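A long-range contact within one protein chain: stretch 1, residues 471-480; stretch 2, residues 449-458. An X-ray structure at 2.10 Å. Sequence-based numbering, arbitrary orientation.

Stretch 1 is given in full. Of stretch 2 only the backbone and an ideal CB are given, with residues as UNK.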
# COMPACT_ATOMS: atom_id res chain seq x y z
N LYS B 471 -8.74 -22.59 2.44
CA LYS B 471 -7.91 -22.98 3.59
C LYS B 471 -6.88 -21.98 4.05
O LYS B 471 -6.77 -21.76 5.25
CB LYS B 471 -7.28 -24.34 3.38
CG LYS B 471 -8.34 -25.43 3.28
CD LYS B 471 -7.75 -26.83 3.34
CE LYS B 471 -8.45 -27.75 2.36
NZ LYS B 471 -8.11 -29.15 2.72
N ILE B 472 -6.14 -21.32 3.15
CA ILE B 472 -5.07 -20.40 3.62
C ILE B 472 -5.58 -19.05 4.02
O ILE B 472 -4.97 -18.35 4.80
CB ILE B 472 -3.95 -20.22 2.57
CG1 ILE B 472 -4.43 -19.50 1.30
CG2 ILE B 472 -3.35 -21.56 2.21
CD1 ILE B 472 -3.53 -19.71 0.08
N THR B 473 -6.73 -18.66 3.49
CA THR B 473 -7.18 -17.28 3.69
C THR B 473 -7.36 -16.89 5.12
O THR B 473 -7.05 -15.74 5.49
CB THR B 473 -8.46 -16.98 2.83
OG1 THR B 473 -8.11 -17.01 1.44
CG2 THR B 473 -8.98 -15.65 3.07
N PRO B 474 -7.87 -17.82 5.98
CA PRO B 474 -7.94 -17.42 7.39
C PRO B 474 -6.61 -17.11 8.05
O PRO B 474 -6.56 -16.31 8.98
CB PRO B 474 -8.61 -18.63 8.06
CG PRO B 474 -9.49 -19.17 7.02
CD PRO B 474 -8.70 -19.00 5.72
N TYR B 475 -5.52 -17.65 7.56
CA TYR B 475 -4.23 -17.25 8.12
C TYR B 475 -3.65 -15.90 7.64
O TYR B 475 -2.70 -15.39 8.27
CB TYR B 475 -3.24 -18.34 7.83
CG TYR B 475 -3.72 -19.69 8.23
CD1 TYR B 475 -4.21 -19.94 9.53
CD2 TYR B 475 -3.70 -20.76 7.31
CE1 TYR B 475 -4.66 -21.22 9.87
CE2 TYR B 475 -4.15 -22.04 7.65
CZ TYR B 475 -4.63 -22.27 8.92
OH TYR B 475 -5.04 -23.56 9.20
N LEU B 476 -4.23 -15.29 6.58
CA LEU B 476 -3.62 -14.14 5.86
C LEU B 476 -4.32 -12.82 6.12
O LEU B 476 -5.50 -12.78 6.04
CB LEU B 476 -3.62 -14.46 4.35
CG LEU B 476 -2.92 -15.77 3.99
CD1 LEU B 476 -3.09 -16.14 2.54
CD2 LEU B 476 -1.45 -15.76 4.35
N ASP B 477 -3.64 -11.75 6.45
CA ASP B 477 -4.29 -10.43 6.40
C ASP B 477 -4.82 -10.01 5.00
O ASP B 477 -5.86 -9.29 4.87
CB ASP B 477 -3.36 -9.34 6.93
CG ASP B 477 -3.02 -9.52 8.42
OD1 ASP B 477 -2.21 -10.43 8.69
OD2 ASP B 477 -3.54 -8.71 9.25
N TYR B 478 -4.08 -10.41 3.97
CA TYR B 478 -4.48 -10.19 2.56
C TYR B 478 -3.65 -10.99 1.62
O TYR B 478 -2.56 -11.51 1.96
CB TYR B 478 -4.43 -8.69 2.24
CG TYR B 478 -3.16 -8.04 2.67
CD1 TYR B 478 -2.99 -7.60 3.95
CD2 TYR B 478 -2.09 -7.81 1.76
CE1 TYR B 478 -1.82 -7.01 4.38
CE2 TYR B 478 -0.91 -7.16 2.18
CZ TYR B 478 -0.75 -6.80 3.48
OH TYR B 478 0.39 -6.16 3.92
N ILE B 479 -4.21 -11.16 0.42
CA ILE B 479 -3.50 -11.68 -0.72
C ILE B 479 -3.16 -10.50 -1.67
O ILE B 479 -4.04 -9.75 -2.12
CB ILE B 479 -4.32 -12.75 -1.43
CG1 ILE B 479 -4.61 -13.93 -0.47
CG2 ILE B 479 -3.57 -13.26 -2.64
CD1 ILE B 479 -5.56 -14.93 -1.03
N ASN B 480 -1.87 -10.36 -1.94
CA ASN B 480 -1.34 -9.47 -3.01
C ASN B 480 -1.40 -10.09 -4.40
O ASN B 480 -0.59 -10.97 -4.72
CB ASN B 480 0.08 -9.11 -2.70
CG ASN B 480 0.23 -8.45 -1.38
OD1 ASN B 480 0.83 -9.02 -0.47
ND2 ASN B 480 -0.28 -7.24 -1.25
N UNK B 449 2.07 -6.40 20.21
CA UNK B 449 2.25 -5.70 18.93
C UNK B 449 1.81 -6.71 17.88
O UNK B 449 2.33 -7.82 17.83
CB UNK B 449 3.69 -5.22 18.71
N UNK B 450 0.78 -6.35 17.12
CA UNK B 450 0.20 -7.23 16.07
C UNK B 450 1.08 -7.30 14.79
O UNK B 450 1.62 -6.29 14.36
CB UNK B 450 -1.20 -6.73 15.70
N UNK B 451 1.25 -8.50 14.25
CA UNK B 451 2.11 -8.80 13.07
C UNK B 451 1.23 -9.29 11.92
O UNK B 451 0.37 -10.17 12.11
CB UNK B 451 3.17 -9.85 13.41
N UNK B 452 1.50 -8.78 10.71
CA UNK B 452 0.80 -9.17 9.49
C UNK B 452 1.41 -10.40 8.86
O UNK B 452 2.60 -10.61 8.92
CB UNK B 452 0.80 -8.02 8.48
N UNK B 453 0.59 -11.23 8.25
CA UNK B 453 1.05 -12.30 7.40
C UNK B 453 0.31 -12.20 6.07
O UNK B 453 -0.94 -12.09 6.04
CB UNK B 453 0.84 -13.66 8.06
N UNK B 454 1.05 -12.25 4.97
CA UNK B 454 0.49 -12.01 3.62
C UNK B 454 1.24 -12.81 2.62
O UNK B 454 2.33 -13.31 2.92
CB UNK B 454 0.54 -10.53 3.24
N UNK B 455 0.64 -13.02 1.47
CA UNK B 455 1.32 -13.61 0.35
C UNK B 455 1.15 -12.77 -0.91
O UNK B 455 0.20 -11.97 -1.00
CB UNK B 455 0.81 -15.03 0.12
N UNK B 456 2.05 -12.99 -1.86
CA UNK B 456 1.81 -12.67 -3.29
C UNK B 456 1.39 -13.91 -4.03
O UNK B 456 2.01 -14.97 -3.92
CB UNK B 456 3.06 -12.07 -3.95
N UNK B 457 0.33 -13.76 -4.83
CA UNK B 457 -0.29 -14.87 -5.54
C UNK B 457 -0.35 -14.67 -7.05
O UNK B 457 -0.53 -13.55 -7.52
CB UNK B 457 -1.70 -15.09 -5.00
N UNK B 458 -0.33 -15.77 -7.77
CA UNK B 458 -0.43 -15.81 -9.18
C UNK B 458 -1.81 -15.47 -9.63
O UNK B 458 -2.82 -15.77 -8.94
CB UNK B 458 -0.01 -17.18 -9.71

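Positions 449 and 458 can be set aside first. Neither ideal CB has an atom of stretch 1 within 5.5 Å, so the contact does not constrain them; they are Lys 449, poorly ordered, and Gly 458.

Position 450 also has an empty surround at its CB, and CA-to-CB points sideways. The nearest feature on offer is the carboxylate of Asp 477, which only a long side chain with a donor at its tip could reach: lysine, arginine or tyrosine. The residue is Tyr 450, chi1 t, whose OH donates a hydrogen bond to Asp 477 OD2 at 2.8 Å.

At position 451 CA-to-CB points away, leaving the choice open; it is Tyr 451.

Position 452 points toward stretch 1, its CB 3.9 Å from Asp 477 OD1 and 4.9 Å from Tyr 478 OH. A side chain long enough to meet that hydroxyl would suit: glutamate, glutamine or a longer polar residue. Glu 452 extends with chi2 t, and its OE1 accepts a hydrogen bond from Tyr 478 OH at 2.7 Å.

The backbone of position 453 is bonded whatever its side chain, proline apart: its N donates to Asp 477 OD1 (2.9 Å, 166°) and its O accepts from Asp 477 N (2.8 Å, 142°). The CB lies 3.9 Å from Tyr 475 O and 4.8 Å from Leu 476 CD2; a branched aliphatic could reach that methyl, though others are not excluded. Leu 453 CD2 meets Leu 476 CD2 at 4.1 Å.

Position 454 sends its CB to the same side of the sheet as Tyr 478 and Asn 480. With Tyr 478 O only 3.5 Å from the ideal CB and the aromatic ring beside it, a small residue is the simplest fit. Ala 454 places CB 4.0 Å from the centroid of the Tyr 478 ring, 18° off the normal, a CH-pi contact.

Position 455 pairs in parallel with Ile 479 and faces its side, where Leu 476 CD1 is 4.7 Å from the CB and Ile 472 lies farther out. Valine, isoleucine or leucine would suit. Ile 455 reaches Leu 476 CD2 with CG2 (3.9 Å) and Ile 472 CD1 with CD1 (4.2 Å), while its O accepts from Asn 480 N at 2.8 Å.

Position 456 returns to the Asn 480 side, its CB 3.9 Å from Asn 480 O; small or medium side chains could serve. Ala 456 adds a CA-H...O contact, CA to Asn 480 O at 3.3 Å.

At position 457 N donates to Asn 480 O (2.9 Å, 165°). The ideal CB is already 3.5 Å from Ile 479 CG2, suiting a small apolar residue: Ala 457, whose CB packs on that methyl.

Stretch 2, residues 449-458: KYYELAIAAG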
# COMPACT_ATOMS: atom_id res chain seq x y z
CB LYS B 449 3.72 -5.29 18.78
CG LYS B 449 3.92 -3.92 18.18
CD LYS B 449 5.35 -3.73 17.66
CE LYS B 449 5.66 -4.52 16.37
NZ LYS B 449 5.51 -3.78 15.08
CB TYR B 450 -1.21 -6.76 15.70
CG TYR B 450 -1.80 -7.65 14.63
CD1 TYR B 450 -2.22 -8.95 14.94
CD2 TYR B 450 -1.87 -7.21 13.30
CE1 TYR B 450 -2.75 -9.81 13.97
CE2 TYR B 450 -2.39 -8.05 12.32
CZ TYR B 450 -2.83 -9.33 12.62
OH TYR B 450 -3.29 -10.17 11.57
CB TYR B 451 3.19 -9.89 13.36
CG TYR B 451 4.05 -9.54 14.58
CD1 TYR B 451 4.72 -8.33 14.64
CD2 TYR B 451 4.11 -10.40 15.71
CE1 TYR B 451 5.46 -7.97 15.76
CE2 TYR B 451 4.84 -10.05 16.88
CZ TYR B 451 5.51 -8.83 16.90
OH TYR B 451 6.27 -8.40 17.96
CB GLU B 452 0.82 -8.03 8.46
CG GLU B 452 -0.03 -6.81 8.76
CD GLU B 452 -0.23 -5.90 7.50
OE1 GLU B 452 0.61 -5.97 6.58
OE2 GLU B 452 -1.20 -5.08 7.44
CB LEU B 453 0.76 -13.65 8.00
CG LEU B 453 1.30 -14.82 7.21
CD1 LEU B 453 2.83 -14.87 7.20
CD2 LEU B 453 0.75 -16.10 7.76
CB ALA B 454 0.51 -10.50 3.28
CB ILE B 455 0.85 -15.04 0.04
CG1 ILE B 455 -0.60 -15.09 -0.48
CG2 ILE B 455 1.05 -15.90 1.30
CD1 ILE B 455 -1.01 -16.46 -0.98
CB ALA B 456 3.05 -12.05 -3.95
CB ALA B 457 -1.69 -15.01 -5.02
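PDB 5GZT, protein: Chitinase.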